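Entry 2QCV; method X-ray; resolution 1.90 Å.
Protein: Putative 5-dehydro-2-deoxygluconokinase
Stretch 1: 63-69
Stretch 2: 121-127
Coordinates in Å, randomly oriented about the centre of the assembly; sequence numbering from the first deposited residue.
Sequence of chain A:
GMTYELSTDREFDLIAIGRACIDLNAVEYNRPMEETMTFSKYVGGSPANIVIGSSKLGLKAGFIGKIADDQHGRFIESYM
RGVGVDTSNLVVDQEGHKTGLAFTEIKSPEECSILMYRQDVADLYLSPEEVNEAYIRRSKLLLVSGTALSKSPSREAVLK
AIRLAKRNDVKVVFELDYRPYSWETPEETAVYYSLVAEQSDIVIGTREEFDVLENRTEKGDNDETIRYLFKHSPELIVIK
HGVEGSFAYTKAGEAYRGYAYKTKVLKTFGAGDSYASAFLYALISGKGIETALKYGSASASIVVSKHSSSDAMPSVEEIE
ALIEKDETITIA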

# COMPACT_ATOMS: atom_id res chain seq x y z
N PHE A 63 -29.08 5.18 -9.79
CA PHE A 63 -27.63 5.24 -9.67
C PHE A 63 -27.12 4.12 -8.76
O PHE A 63 -27.72 3.85 -7.71
N ILE A 64 -26.02 3.51 -9.18
CA ILE A 64 -25.26 2.55 -8.36
C ILE A 64 -23.90 3.15 -8.13
O ILE A 64 -23.11 3.32 -9.07
N GLY A 65 -23.62 3.52 -6.89
CA GLY A 65 -22.30 4.06 -6.58
C GLY A 65 -22.03 4.14 -5.09
O GLY A 65 -22.95 4.00 -4.28
N LYS A 66 -20.76 4.36 -4.76
CA LYS A 66 -20.33 4.49 -3.39
C LYS A 66 -19.91 5.91 -3.11
O LYS A 66 -19.24 6.56 -3.93
N ILE A 67 -20.36 6.38 -1.95
CA ILE A 67 -20.12 7.75 -1.49
C ILE A 67 -19.47 7.73 -0.08
O ILE A 67 -19.60 6.78 0.67
N ALA A 68 -18.77 8.81 0.25
CA ALA A 68 -18.09 8.95 1.55
C ALA A 68 -19.10 9.18 2.68
O ALA A 68 -20.19 9.70 2.47
N ASP A 69 -18.73 8.76 3.86
CA ASP A 69 -19.52 8.99 5.07
C ASP A 69 -19.14 10.31 5.68
O ASP A 69 -18.56 10.37 6.77
N VAL A 121 -10.28 6.85 -3.60
CA VAL A 121 -11.53 7.54 -3.36
C VAL A 121 -12.68 6.54 -3.20
O VAL A 121 -12.59 5.39 -3.69
N ALA A 122 -13.72 6.97 -2.48
CA ALA A 122 -14.85 6.13 -2.14
C ALA A 122 -15.47 5.44 -3.38
O ALA A 122 -15.85 4.28 -3.29
N ASP A 123 -15.61 6.15 -4.50
CA ASP A 123 -16.35 5.55 -5.63
C ASP A 123 -15.68 4.29 -6.20
O ASP A 123 -16.36 3.47 -6.80
N LEU A 124 -14.38 4.17 -5.98
CA LEU A 124 -13.62 3.04 -6.49
C LEU A 124 -13.76 1.80 -5.62
O LEU A 124 -13.38 0.73 -6.05
N TYR A 125 -14.35 1.94 -4.42
CA TYR A 125 -14.59 0.82 -3.52
C TYR A 125 -15.98 0.20 -3.64
O TYR A 125 -16.32 -0.65 -2.85
N LEU A 126 -16.78 0.64 -4.60
CA LEU A 126 -18.01 -0.06 -4.93
C LEU A 126 -17.61 -1.49 -5.29
O LEU A 126 -16.64 -1.71 -6.03
N SER A 127 -18.31 -2.44 -4.73
CA SER A 127 -17.93 -3.83 -4.82
C SER A 127 -19.07 -4.65 -5.42
O SER A 127 -20.23 -4.22 -5.38

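This is a small, mostly buried contact in which one lysine from near the end of a strand lies along a 3-10 turn and the loop after it, with apolar packing to both sides of it in sequence. Lys66 points toward the second stretch and has the largest covered area. Its chi angles are t, t, m, t. The aliphatic part runs close to the turn: Lys66 CG is 3.3 Å from Ala122 O, and Lys66 CD is 3.8 Å from Tyr125 CB. The chain ends in a hydrogen bond from Lys66 NZ to Tyr125 O, 2.8 Å long. NZ is also bonded elsewhere in the structure.

Ala122 also points toward the first stretch. Ala122 CB lies 3.8 Å from Ala68 N and 4.4 Å from Ala68 CB. Leu126 (t, p) packs beside Ile64 and Gly65 and also meets Lys66. Leu126 CD2 is 4.0 Å from Ile64 CG2, and Leu126 CD1 is 4.1 Å from Gly65 C. Ile64 is m, t, and its end leads away. Leu126 N is buried without a polar partner.

Asp123 (chi1 p) turns its carboxylate away, to partners elsewhere. Its CA also makes a CA-H...O contact with Lys66 O, 3.5 Å from Asp123 CA. Water 1 accepts from Lys66 N at 3.0 Å and lies 2.7 Å from Asp123 O, between the two backbones.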

# COMPACT_ATOMS: atom_id res chain seq x y z
CB PHE A 63 -27.16 6.61 -9.12
CG PHE A 63 -25.71 6.94 -9.45
CD1 PHE A 63 -25.38 7.46 -10.66
CD2 PHE A 63 -24.71 6.72 -8.54
CE1 PHE A 63 -24.05 7.78 -10.97
CE2 PHE A 63 -23.41 7.01 -8.85
CZ PHE A 63 -23.09 7.54 -10.08
CB ILE A 64 -25.15 1.16 -9.01
CG1 ILE A 64 -26.56 0.59 -9.29
CG2 ILE A 64 -24.33 0.19 -8.11
CD1 ILE A 64 -26.57 -0.59 -10.24
CB LYS A 66 -19.22 3.52 -3.09
CG LYS A 66 -18.67 3.57 -1.66
CD LYS A 66 -17.88 2.33 -1.26
CE LYS A 66 -18.79 1.15 -0.87
NZ LYS A 66 -17.98 -0.11 -0.60
CB ILE A 67 -21.43 8.59 -1.47
CG1 ILE A 67 -22.50 7.95 -0.57
CG2 ILE A 67 -21.95 8.83 -2.89
CD1 ILE A 67 -23.80 8.80 -0.32
CB ALA A 68 -17.08 10.12 1.48
CB ASP A 69 -19.22 7.87 6.05
CG ASP A 69 -20.14 7.85 7.23
OD1 ASP A 69 -21.24 8.44 7.16
OD2 ASP A 69 -19.74 7.26 8.23
CB VAL A 121 -11.82 8.63 -4.44
CG1 VAL A 121 -10.83 9.76 -4.27
CG2 VAL A 121 -11.92 8.11 -5.90
CB ALA A 122 -15.91 6.94 -1.40
CB ASP A 123 -16.66 6.55 -6.71
CG ASP A 123 -15.41 7.08 -7.41
OD1 ASP A 123 -14.87 6.38 -8.27
OD2 ASP A 123 -15.06 8.25 -7.17
CB LEU A 124 -12.13 3.41 -6.63
CG LEU A 124 -11.81 4.50 -7.67
CD1 LEU A 124 -10.29 4.85 -7.61
CD2 LEU A 124 -12.25 4.06 -9.03
CB TYR A 125 -14.29 1.26 -2.08
CG TYR A 125 -12.80 1.37 -1.91
CD1 TYR A 125 -12.06 0.23 -1.65
CD2 TYR A 125 -12.13 2.57 -2.16
CE1 TYR A 125 -10.71 0.27 -1.56
CE2 TYR A 125 -10.73 2.63 -2.05
CZ TYR A 125 -10.04 1.48 -1.76
OH TYR A 125 -8.67 1.47 -1.64
CB LEU A 126 -18.73 0.60 -6.13
CG LEU A 126 -20.02 -0.02 -6.63
CD1 LEU A 126 -21.15 0.20 -5.58
CD2 LEU A 126 -20.38 0.52 -8.06
CB SER A 127 -17.55 -4.36 -3.44
OG SER A 127 -18.74 -4.56 -2.68
O HOH W 1 -19.01 4.06 -7.12